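Local coordinates for protein benzoylformate Decarboxylase (PDB 4K9Q) that probably decarboxylates benzoylformate to benzaldehyde and carbon dioxide, using bound thiamine diphosphate together with a magnesium ion, at residues A[19-24]-A[40-45]; A[49-54]-A[65-70]; A[25-30]-A[69-74]; A[56-61]-A[90-95]. All blocks are in the same frame, centred on the assembly; numbering follows the deposited sequence.

Overall arrangement
All four contacts lie in the N-terminal thiamine diphosphate-binding domain, on one parallel sheet. Interaction 1 pairs strand 40-43, outermost in this chain, with strand 19-22; neighbouring strand 66-69 carries interaction 2, its centre about 7 Å away, and 93-98 belongs to interaction 4. Helix 47-61 serves interactions 2 and 4, whose centres are about 8 Å apart. Interaction 3 joins the chain just past strand 19-22 to the end of strand 66-69 and the start of helix 71-77, its centre about 12 Å from those of interactions 1 and 2. Along the chain interaction 1 closes before interaction 2 opens; interaction 3 alternates with 1 and 4, and 2 with 4. Interactions 1 to 3 touch the cofactor.

Interaction 1. Residues A[19-24]-A[40-45]; sequences TVVGNP and NYVLAL. With TPP (thiamine diphosphate), chain D.
The ring of Tyr41 lies across Val20 and Gly22 of the neighbouring strand. Its CG is anti to the backbone N (chi1 -176°), which starts the ring along the face of the sheet it shares with Val20. Tyr41 CD2 then sits 3.8 Å from Val20 CG1, the two side chains crossing obliquely. Further out, the hydroxyl spans Gly22 and reaches the loop beyond: Tyr41 OH is 3.2 Å from Gly22 C and 3.3 Å from Pro24 CD. A beta carbon on Gly22 would run into the Tyr41 hydroxyl. Leu43 CD1 also meets Pro24 CD, at 3.6 Å and at about a right angle, so the proline ring is touched by two side chains of segment 40-45. An alanine in place of Tyr41 would probably leave Val20 CG1, Gly22 and Pro24 without this packing and open a gap over the glycine. The opposite face is lined by Val21 and Val42, with Val21 CG1 4.3 Å from Val42 CB. Four backbone hydrogen bonds form the parallel ladder: Val20 N to Asn40 O (2.9 Å), Val42 N to Val20 O (2.8 Å), Gly22 N to Val42 O and Ala44 N to Gly22 O. Beyond the strand, Pro24 O approaches thiamine diphosphate CM4 to 3.2 Å, while Pro475 and Gly476 of the second subunit pack on Tyr41 and on Pro24 and Leu43, respectively. The two strands run parallel, their axes 19° apart, and with helix 29-32 between them they form a beta-alpha-beta unit at one side of the parallel sheet of the N-terminal thiamine diphosphate-binding domain.

Interaction 2. Residues A[49-54]-A[65-70]; sequences SVVAIA and VIVNIH. With TPP (thiamine diphosphate), chain D.
Val50 points its CG1 branch from the helix into the space between two residues of the strand, Val67 and Ile69. It stands 3.7 Å from Val67 CG1 and 3.8 Å from Ile69 CG2, and it meets both side chains at a slant. In Ile69 the first torsion (chi1 60°) sets CG1 between the backbone N and the carbonyl carbon, leaving CG2, anti to the carbonyl carbon, as the branch that meets the helix. The two methyls of Val67 divide the contacts: CG1 turns to Val50 and, less closely, to Val51 CG2 at 4.1 Å, while CG2 approaches Ala54. The distance Ala54 CB to Val67 CG2, 3.5 Å, is shorter than usual van der Waals contact, so the small alanine is where the helix comes hard against the strand. The same CB also touches Val65 CG1, at 3.8 Å, just before the strand. Helix 47-61 here runs almost antiparallel to strand 66-69, with axes 173° apart in direction and 8.5 Å apart at closest approach, as in the beta-alpha-beta crossover that links strand 40-43 to strand 66-69 across strand 19-22. Val21 of that intervening strand touches Val50, Ala54 and Val65, extending the apolar layer under the helix, whereas Pro405 of helix 403-417 packs on Ser49, Ala52 and Ile53. No hydrogen bond joins the two segments; the interface consists of aliphatic branches, all of them buried. At the far end of segment 65-70 the His70 ring lies against thiamine diphosphate, with C7' over one face and His70 CD2 3.3 Å from C4'.

Interaction 3. Residues A[25-30]-A[69-74]; sequences GSTEET and IHTGAG. With TPP (thiamine diphosphate), chain D.
Side-chain torsions bring Glu28 to His70. In Glu28 CG is anti to the carbonyl carbon and the chain then bends (chi2 67°), folding CD back; in His70 CG is anti to the backbone N. His70 ND1 donates to Glu28 OE1 over 2.8 Å with an N-H...O angle of 146°, the oxygen lying near the ring plane and using its syn lone pair. The carboxylate and imidazole planes are turned 80° apart, so the acid meets the ring edge almost perpendicularly. The other oxygen, OE2, has several donors: Thr27 OG1, from above the carboxylate plane, at a modelled 2.5 Å too short to judge the bond's strength, and, weakly, Thr71 N at 3.5 Å. A further weak bond comes from Gly97 N. Gly25 CA comes within 3.4 Å of His70 ND1 and also within 3.6 Å of thiamine diphosphate C7', so Gly25 touches both ring and cofactor. On the ring face turned from the cofactor, Thr71 CG2 sits over the centre, 3.5 Å above the plane. Replacing Glu28 by an alanine would probably leave His70 ND1 without its carboxylate mate and Thr27 OG1 without its acceptor, with the imidazole less restrained from turning. Ser26 OG bonds instead to Tyr278 OH of the second subunit. What results is a His-carboxylate hydrogen bond whose acid has further donors around it: the bond from ND1 to Glu28 probably restrains the imidazole's rotation and leaves the CD2-NE2 side of the ring against the aminopyrimidine of thiamine diphosphate, CD2 being the nearest atom.

Interaction 4. Residues A[56-61]-A[90-95]; sequences GLSQSL and TPLIIT
Gln59 NE2 and Thr90 OG1, one from each side of the contact, both hydrogen-bond to the same acceptor, Asp55 OD1, one turn back along the helix. The two polar ends thus lie near each other, 3.7 Å from Gln59 NE2 to Thr90 OG1, with the side chains crossing at about a right angle. The glutamine chain is extended beyond CG, and this extension brings its amide near the threonine hydroxyl. Thr90 turns its other branch to the helix: CG2 is anti to the backbone N (OG1 at chi1 -52°), and it presses on Ser58. Ser58 CB is 3.4 Å from Thr90 CG2, a tight carbon pair, and Ser58 OG is 3.2 Å from the same methyl. That hydroxyl has its polar partner elsewhere, in a hydrogen bond with Lys63 O. Pro91 and Leu92 close round the serine, Pro91 CD at 3.6 Å from Ser58 OG and Leu92 CD2 at 3.6 Å from Ser58 CB. Pro91 is the centre of an inverse gamma turn, marked by a weak Leu92 N to Thr90 O bond, and the turn leads the chain into strand 93-98. The contact packs the C-terminal part of helix 47-61 against the approach to that strand; Leu92 also touches Ala85 of helix 79-88, Pro91 rests on Ala146 and Met147 of helix 135-147, and backbone hydrogen bonds join Ile93 to Val65 and Val67 of segment 65-70.

Interaction 1. Residues A[19-24]-A[40-45]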
# COMPACT_ATOMS: atom_id res chain seq x y z
N THR A 19 -16.06 26.39 -3.91
CA THR A 19 -16.74 25.94 -2.69
C THR A 19 -15.86 24.97 -1.92
O THR A 19 -15.32 24.02 -2.48
CB THR A 19 -18.09 25.28 -2.99
OG1 THR A 19 -18.92 26.20 -3.70
CG2 THR A 19 -18.79 24.89 -1.67
N VAL A 20 -15.74 25.22 -0.61
CA VAL A 20 -15.03 24.34 0.30
C VAL A 20 -16.01 23.84 1.36
O VAL A 20 -16.59 24.64 2.08
CB VAL A 20 -13.88 25.10 1.03
CG1 VAL A 20 -13.22 24.19 2.06
CG2 VAL A 20 -12.84 25.66 0.03
N VAL A 21 -16.21 22.53 1.44
CA VAL A 21 -16.96 21.98 2.56
C VAL A 21 -15.94 21.46 3.56
O VAL A 21 -14.97 20.80 3.19
CB VAL A 21 -17.90 20.83 2.12
CG1 VAL A 21 -18.83 20.45 3.27
CG2 VAL A 21 -18.70 21.22 0.88
N GLY A 22 -16.10 21.78 4.83
CA GLY A 22 -15.03 21.49 5.77
C GLY A 22 -15.47 21.27 7.20
O GLY A 22 -16.59 21.60 7.60
N ASN A 23 -14.57 20.68 7.96
CA ASN A 23 -14.62 20.73 9.41
C ASN A 23 -13.20 21.09 9.83
O ASN A 23 -12.25 20.34 9.55
CB ASN A 23 -15.05 19.39 9.99
CG ASN A 23 -15.06 19.39 11.51
OD1 ASN A 23 -14.10 18.93 12.14
ND2 ASN A 23 -16.13 19.91 12.10
N PRO A 24 -13.02 22.28 10.43
CA PRO A 24 -11.67 22.83 10.59
C PRO A 24 -10.86 22.22 11.73
O PRO A 24 -11.42 21.64 12.66
CB PRO A 24 -11.95 24.32 10.87
CG PRO A 24 -13.27 24.31 11.57
CD PRO A 24 -14.06 23.21 10.91
N ASN A 40 -17.07 30.08 -0.96
CA ASN A 40 -18.03 29.71 0.08
C ASN A 40 -17.46 28.58 0.92
O ASN A 40 -17.01 27.58 0.38
CB ASN A 40 -19.35 29.25 -0.54
CG ASN A 40 -20.22 30.40 -0.98
OD1 ASN A 40 -20.18 31.49 -0.40
ND2 ASN A 40 -21.04 30.17 -2.00
N TYR A 41 -17.44 28.76 2.24
CA TYR A 41 -17.07 27.69 3.16
C TYR A 41 -18.33 27.18 3.82
O TYR A 41 -19.13 27.97 4.36
CB TYR A 41 -16.11 28.20 4.23
CG TYR A 41 -15.59 27.12 5.15
CD1 TYR A 41 -16.30 26.76 6.29
CD2 TYR A 41 -14.40 26.46 4.88
CE1 TYR A 41 -15.84 25.77 7.13
CE2 TYR A 41 -13.92 25.47 5.73
CZ TYR A 41 -14.65 25.13 6.86
OH TYR A 41 -14.19 24.15 7.71
N VAL A 42 -18.51 25.87 3.77
CA VAL A 42 -19.67 25.22 4.36
C VAL A 42 -19.23 24.30 5.49
O VAL A 42 -18.61 23.26 5.25
CB VAL A 42 -20.45 24.39 3.31
CG1 VAL A 42 -21.62 23.64 3.97
CG2 VAL A 42 -20.95 25.27 2.18
N LEU A 43 -19.57 24.67 6.72
CA LEU A 43 -19.20 23.88 7.89
C LEU A 43 -20.12 22.69 8.04
O LEU A 43 -21.35 22.83 7.93
CB LEU A 43 -19.29 24.73 9.17
CG LEU A 43 -19.07 23.97 10.48
CD1 LEU A 43 -17.62 23.49 10.62
CD2 LEU A 43 -19.49 24.84 11.68
N ALA A 44 -19.54 21.52 8.29
CA ALA A 44 -20.31 20.41 8.85
C ALA A 44 -19.62 19.89 10.11
O ALA A 44 -18.41 20.06 10.30
CB ALA A 44 -20.51 19.31 7.82
N LEU A 45 -20.41 19.27 10.99
CA LEU A 45 -19.96 18.93 12.33
C LEU A 45 -19.15 17.64 12.43
O LEU A 45 -18.53 17.39 13.46
CB LEU A 45 -21.15 18.80 13.29
CG LEU A 45 -22.00 20.06 13.51
CD1 LEU A 45 -23.22 19.67 14.33
CD2 LEU A 45 -21.19 21.15 14.19
N1' TPP D . -11.98 16.76 13.57
C2' TPP D . -11.51 15.68 14.29
CM2 TPP D . -12.05 14.30 14.03
N3' TPP D . -10.52 15.83 15.24
C4' TPP D . -10.00 17.08 15.49
N4' TPP D . -9.04 17.22 16.40
C5' TPP D . -10.50 18.19 14.80
C6' TPP D . -11.48 18.03 13.82
C7' TPP D . -9.93 19.55 15.08
N3 TPP D . -10.28 20.17 16.35
C2 TPP D . -9.44 20.22 17.45
S1 TPP D . -10.06 20.99 18.72
C5 TPP D . -11.42 21.31 17.91
C4 TPP D . -11.44 20.82 16.60
CM4 TPP D . -12.58 20.97 15.62
C6 TPP D . -12.47 22.10 18.64
C7 TPP D . -13.03 21.45 19.89
O7 TPP D . -14.14 22.24 20.24
PA TPP D . -15.00 21.94 21.57
O1A TPP D . -15.19 20.46 21.71
O2A TPP D . -16.31 22.66 21.52
O3A TPP D . -14.01 22.37 22.77
PB TPP D . -13.57 23.85 23.22
O1B TPP D . -12.25 24.11 22.57
O2B TPP D . -13.44 23.80 24.72
O3B TPP D . -14.56 24.87 22.77

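Interaction 2. Residues A[49-54]-A[65-70]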
# COMPACT_ATOMS: atom_id res chain seq x y z
N SER A 49 -20.20 13.71 7.06
CA SER A 49 -21.14 14.67 6.48
C SER A 49 -20.43 15.64 5.54
O SER A 49 -20.96 15.99 4.49
CB SER A 49 -21.90 15.43 7.57
OG SER A 49 -22.91 14.61 8.15
N VAL A 50 -19.23 16.07 5.92
CA VAL A 50 -18.44 16.97 5.07
C VAL A 50 -18.29 16.40 3.65
O VAL A 50 -18.59 17.07 2.66
CB VAL A 50 -17.04 17.20 5.66
CG1 VAL A 50 -16.16 17.95 4.66
CG2 VAL A 50 -17.14 17.97 6.99
N VAL A 51 -17.84 15.15 3.57
CA VAL A 51 -17.61 14.53 2.27
C VAL A 51 -18.92 14.32 1.51
O VAL A 51 -19.00 14.62 0.31
CB VAL A 51 -16.84 13.21 2.43
CG1 VAL A 51 -16.79 12.43 1.10
CG2 VAL A 51 -15.43 13.50 2.93
N ALA A 52 -19.95 13.84 2.19
CA ALA A 52 -21.22 13.59 1.50
C ALA A 52 -21.91 14.87 0.99
O ALA A 52 -22.51 14.88 -0.08
CB ALA A 52 -22.17 12.76 2.38
N ILE A 53 -21.84 15.94 1.77
CA ILE A 53 -22.36 17.24 1.34
C ILE A 53 -21.63 17.68 0.06
O ILE A 53 -22.25 18.09 -0.93
CB ILE A 53 -22.19 18.29 2.45
CG1 ILE A 53 -23.12 17.96 3.62
CG2 ILE A 53 -22.48 19.70 1.94
CD1 ILE A 53 -22.85 18.80 4.87
N ALA A 54 -20.30 17.61 0.09
CA ALA A 54 -19.51 17.95 -1.09
C ALA A 54 -19.87 17.07 -2.30
O ALA A 54 -19.95 17.55 -3.42
CB ALA A 54 -18.02 17.84 -0.77
N VAL A 65 -15.74 19.89 -6.02
CA VAL A 65 -15.91 20.67 -4.82
C VAL A 65 -14.73 20.29 -3.93
O VAL A 65 -14.26 19.15 -3.97
CB VAL A 65 -17.24 20.33 -4.11
CG1 VAL A 65 -17.30 21.00 -2.73
CG2 VAL A 65 -18.43 20.75 -4.98
N ILE A 66 -14.20 21.25 -3.18
CA ILE A 66 -13.10 20.96 -2.26
C ILE A 66 -13.62 20.54 -0.90
O ILE A 66 -14.53 21.16 -0.35
CB ILE A 66 -12.17 22.17 -2.10
CG1 ILE A 66 -11.44 22.45 -3.41
CG2 ILE A 66 -11.17 21.91 -0.98
CD1 ILE A 66 -10.66 23.71 -3.39
N VAL A 67 -13.06 19.45 -0.37
CA VAL A 67 -13.28 19.03 1.00
C VAL A 67 -12.02 19.43 1.77
O VAL A 67 -10.90 19.20 1.30
CB VAL A 67 -13.50 17.49 1.07
CG1 VAL A 67 -13.32 16.97 2.49
CG2 VAL A 67 -14.88 17.13 0.53
N ASN A 68 -12.18 20.05 2.93
CA ASN A 68 -11.03 20.41 3.75
C ASN A 68 -11.26 19.85 5.15
O ASN A 68 -12.16 20.31 5.87
CB ASN A 68 -10.85 21.94 3.79
CG ASN A 68 -9.57 22.36 4.50
OD1 ASN A 68 -9.60 23.18 5.43
ND2 ASN A 68 -8.43 21.83 4.05
N ILE A 69 -10.47 18.85 5.52
CA ILE A 69 -10.63 18.20 6.81
C ILE A 69 -9.31 18.09 7.56
O ILE A 69 -8.25 18.43 7.02
CB ILE A 69 -11.33 16.83 6.66
CG1 ILE A 69 -10.52 15.90 5.76
CG2 ILE A 69 -12.76 17.02 6.13
CD1 ILE A 69 -11.29 14.63 5.38
N HIS A 70 -9.39 17.62 8.80
CA HIS A 70 -8.28 17.79 9.73
C HIS A 70 -7.40 16.55 9.82
O HIS A 70 -7.71 15.62 10.55
CB HIS A 70 -8.81 18.12 11.12
CG HIS A 70 -7.74 18.29 12.15
ND1 HIS A 70 -6.72 19.21 12.02
CD2 HIS A 70 -7.53 17.66 13.33
CE1 HIS A 70 -5.94 19.15 13.09
NE2 HIS A 70 -6.42 18.22 13.90
N1' TPP D . -11.98 16.76 13.57
C2' TPP D . -11.51 15.68 14.29
CM2 TPP D . -12.05 14.30 14.03
N3' TPP D . -10.52 15.83 15.24
C4' TPP D . -10.00 17.08 15.49
N4' TPP D . -9.04 17.22 16.40
C5' TPP D . -10.50 18.19 14.80
C6' TPP D . -11.48 18.03 13.82
C7' TPP D . -9.93 19.55 15.08
N3 TPP D . -10.28 20.17 16.35
C2 TPP D . -9.44 20.22 17.45
S1 TPP D . -10.06 20.99 18.72
C5 TPP D . -11.42 21.31 17.91
C4 TPP D . -11.44 20.82 16.60
CM4 TPP D . -12.58 20.97 15.62
C6 TPP D . -12.47 22.10 18.64
C7 TPP D . -13.03 21.45 19.89
O7 TPP D . -14.14 22.24 20.24
PA TPP D . -15.00 21.94 21.57
O1A TPP D . -15.19 20.46 21.71
O2A TPP D . -16.31 22.66 21.52
O3A TPP D . -14.01 22.37 22.77
PB TPP D . -13.57 23.85 23.22
O1B TPP D . -12.25 24.11 22.57
O2B TPP D . -13.44 23.80 24.72
O3B TPP D . -14.56 24.87 22.77

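Interaction 3. Residues A[25-30]-A[69-74]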
# COMPACT_ATOMS: atom_id res chain seq x y z
N GLY A 25 -9.54 22.34 11.64
CA GLY A 25 -8.62 21.97 12.70
C GLY A 25 -7.42 22.88 12.63
O GLY A 25 -7.32 23.71 11.73
N SER A 26 -6.48 22.73 13.57
CA SER A 26 -5.35 23.64 13.66
C SER A 26 -4.49 23.61 12.41
O SER A 26 -3.97 24.64 11.98
CB SER A 26 -4.48 23.30 14.89
OG SER A 26 -3.84 22.05 14.73
N THR A 27 -4.36 22.43 11.81
CA THR A 27 -3.49 22.25 10.64
C THR A 27 -4.11 22.78 9.34
O THR A 27 -3.44 22.80 8.30
CB THR A 27 -3.11 20.77 10.47
OG1 THR A 27 -4.30 19.97 10.51
CG2 THR A 27 -2.20 20.33 11.60
N GLU A 28 -5.36 23.23 9.41
CA GLU A 28 -6.04 23.83 8.26
C GLU A 28 -6.18 25.35 8.39
O GLU A 28 -6.59 26.03 7.44
CB GLU A 28 -7.43 23.22 8.08
CG GLU A 28 -7.43 21.72 7.74
CD GLU A 28 -6.92 20.86 8.89
OE1 GLU A 28 -7.42 21.01 10.01
OE2 GLU A 28 -6.01 20.02 8.67
N GLU A 29 -5.87 25.90 9.55
CA GLU A 29 -6.11 27.33 9.76
C GLU A 29 -5.29 28.23 8.83
O GLU A 29 -5.77 29.28 8.41
CB GLU A 29 -5.90 27.70 11.23
CG GLU A 29 -7.00 27.14 12.11
CD GLU A 29 -6.93 27.60 13.55
OE1 GLU A 29 -5.82 27.89 14.05
OE2 GLU A 29 -7.99 27.69 14.17
N THR A 30 -4.06 27.82 8.50
CA THR A 30 -3.24 28.61 7.59
C THR A 30 -3.80 28.60 6.16
O THR A 30 -3.60 29.54 5.39
CB THR A 30 -1.78 28.13 7.60
OG1 THR A 30 -1.75 26.71 7.47
CG2 THR A 30 -1.13 28.52 8.92
N ILE A 69 -10.47 18.85 5.52
CA ILE A 69 -10.63 18.20 6.81
C ILE A 69 -9.31 18.09 7.56
O ILE A 69 -8.25 18.43 7.02
CB ILE A 69 -11.33 16.83 6.66
CG1 ILE A 69 -10.52 15.90 5.76
CG2 ILE A 69 -12.76 17.02 6.13
CD1 ILE A 69 -11.29 14.63 5.38
N HIS A 70 -9.39 17.62 8.80
CA HIS A 70 -8.28 17.79 9.73
C HIS A 70 -7.40 16.55 9.82
O HIS A 70 -7.71 15.62 10.55
CB HIS A 70 -8.81 18.12 11.12
CG HIS A 70 -7.74 18.29 12.15
ND1 HIS A 70 -6.72 19.21 12.02
CD2 HIS A 70 -7.53 17.66 13.33
CE1 HIS A 70 -5.94 19.15 13.09
NE2 HIS A 70 -6.42 18.22 13.90
N THR A 71 -6.29 16.58 9.09
CA THR A 71 -5.26 15.55 9.15
C THR A 71 -5.83 14.11 9.13
O THR A 71 -6.85 13.85 8.48
CB THR A 71 -4.24 15.86 10.29
OG1 THR A 71 -3.14 14.94 10.24
CG2 THR A 71 -4.90 15.83 11.69
N GLY A 72 -5.16 13.16 9.77
CA GLY A 72 -5.57 11.76 9.71
C GLY A 72 -6.86 11.51 10.46
O GLY A 72 -7.63 10.62 10.09
N ALA A 73 -7.10 12.28 11.51
CA ALA A 73 -8.31 12.12 12.34
C ALA A 73 -9.56 12.39 11.52
O ALA A 73 -10.52 11.62 11.53
CB ALA A 73 -8.27 13.06 13.54
N GLY A 74 -9.54 13.51 10.81
CA GLY A 74 -10.65 13.92 9.98
C GLY A 74 -10.79 13.01 8.78
O GLY A 74 -11.90 12.58 8.44
N1' TPP D . -11.98 16.76 13.57
C2' TPP D . -11.51 15.68 14.29
CM2 TPP D . -12.05 14.30 14.03
N3' TPP D . -10.52 15.83 15.24
C4' TPP D . -10.00 17.08 15.49
N4' TPP D . -9.04 17.22 16.40
C5' TPP D . -10.50 18.19 14.80
C6' TPP D . -11.48 18.03 13.82
C7' TPP D . -9.93 19.55 15.08
N3 TPP D . -10.28 20.17 16.35
C2 TPP D . -9.44 20.22 17.45
S1 TPP D . -10.06 20.99 18.72
C5 TPP D . -11.42 21.31 17.91
C4 TPP D . -11.44 20.82 16.60
CM4 TPP D . -12.58 20.97 15.62
C6 TPP D . -12.47 22.10 18.64
C7 TPP D . -13.03 21.45 19.89
O7 TPP D . -14.14 22.24 20.24
PA TPP D . -15.00 21.94 21.57
O1A TPP D . -15.19 20.46 21.71
O2A TPP D . -16.31 22.66 21.52
O3A TPP D . -14.01 22.37 22.77
PB TPP D . -13.57 23.85 23.22
O1B TPP D . -12.25 24.11 22.57
O2B TPP D . -13.44 23.80 24.72
O3B TPP D . -14.56 24.87 22.77

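Interaction 4. Residues A[56-61]-A[90-95]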
# COMPACT_ATOMS: atom_id res chain seq x y z
N GLY A 56 -22.81 15.47 -2.91
CA GLY A 56 -24.09 15.95 -3.42
C GLY A 56 -23.97 17.23 -4.24
O GLY A 56 -24.53 17.34 -5.33
N LEU A 57 -23.23 18.21 -3.71
CA LEU A 57 -23.02 19.47 -4.43
C LEU A 57 -22.30 19.24 -5.76
O LEU A 57 -22.72 19.74 -6.80
CB LEU A 57 -22.26 20.46 -3.57
CG LEU A 57 -22.04 21.84 -4.19
CD1 LEU A 57 -23.38 22.46 -4.60
CD2 LEU A 57 -21.30 22.74 -3.20
N SER A 58 -21.21 18.48 -5.72
CA SER A 58 -20.44 18.18 -6.94
C SER A 58 -21.30 17.46 -8.00
O SER A 58 -21.16 17.70 -9.19
CB SER A 58 -19.19 17.36 -6.60
OG SER A 58 -18.52 16.94 -7.78
N GLN A 59 -22.19 16.57 -7.56
CA GLN A 59 -23.06 15.86 -8.50
C GLN A 59 -24.00 16.86 -9.16
O GLN A 59 -24.26 16.79 -10.36
CB GLN A 59 -23.85 14.75 -7.81
CG GLN A 59 -22.99 13.54 -7.38
CD GLN A 59 -23.84 12.35 -6.97
OE1 GLN A 59 -24.98 12.19 -7.41
NE2 GLN A 59 -23.29 11.51 -6.11
N SER A 60 -24.51 17.80 -8.36
CA SER A 60 -25.45 18.79 -8.86
C SER A 60 -24.78 19.68 -9.90
O SER A 60 -25.36 19.96 -10.94
CB SER A 60 -25.99 19.64 -7.71
OG SER A 60 -26.88 20.65 -8.17
N LEU A 61 -23.56 20.12 -9.61
CA LEU A 61 -22.88 21.11 -10.44
C LEU A 61 -22.06 20.53 -11.60
O LEU A 61 -21.69 21.26 -12.51
CB LEU A 61 -21.98 22.00 -9.57
CG LEU A 61 -22.74 22.75 -8.48
CD1 LEU A 61 -21.83 23.66 -7.70
CD2 LEU A 61 -23.88 23.55 -9.08
N THR A 90 -17.54 10.70 -8.29
CA THR A 90 -17.66 12.14 -8.10
C THR A 90 -16.27 12.74 -7.98
O THR A 90 -15.45 12.26 -7.21
CB THR A 90 -18.42 12.45 -6.80
OG1 THR A 90 -19.65 11.72 -6.79
CG2 THR A 90 -18.68 13.95 -6.66
N PRO A 91 -16.00 13.79 -8.76
CA PRO A 91 -14.65 14.37 -8.82
C PRO A 91 -14.32 15.32 -7.64
O PRO A 91 -14.00 16.48 -7.88
CB PRO A 91 -14.66 15.13 -10.15
CG PRO A 91 -16.09 15.54 -10.33
CD PRO A 91 -16.92 14.42 -9.73
N LEU A 92 -14.39 14.82 -6.41
CA LEU A 92 -14.06 15.63 -5.25
C LEU A 92 -12.55 15.80 -5.11
O LEU A 92 -11.78 14.87 -5.38
CB LEU A 92 -14.60 14.98 -3.97
CG LEU A 92 -16.10 14.78 -3.90
CD1 LEU A 92 -16.45 14.21 -2.52
CD2 LEU A 92 -16.83 16.12 -4.16
N ILE A 93 -12.13 16.99 -4.69
CA ILE A 93 -10.74 17.20 -4.31
C ILE A 93 -10.66 17.19 -2.79
O ILE A 93 -11.02 18.18 -2.13
CB ILE A 93 -10.19 18.50 -4.91
CG1 ILE A 93 -10.25 18.42 -6.44
CG2 ILE A 93 -8.75 18.73 -4.44
CD1 ILE A 93 -9.85 19.70 -7.14
N ILE A 94 -10.23 16.06 -2.24
CA ILE A 94 -10.15 15.91 -0.79
C ILE A 94 -8.83 16.48 -0.29
O ILE A 94 -7.76 16.02 -0.69
CB ILE A 94 -10.23 14.43 -0.35
CG1 ILE A 94 -11.43 13.70 -0.98
CG2 ILE A 94 -10.26 14.36 1.19
CD1 ILE A 94 -12.79 14.26 -0.64
N THR A 95 -8.90 17.49 0.57
CA THR A 95 -7.67 18.03 1.15
C THR A 95 -7.69 17.86 2.66
O THR A 95 -8.72 18.03 3.30
CB THR A 95 -7.45 19.51 0.79
OG1 THR A 95 -8.40 20.34 1.49
CG2 THR A 95 -7.61 19.72 -0.71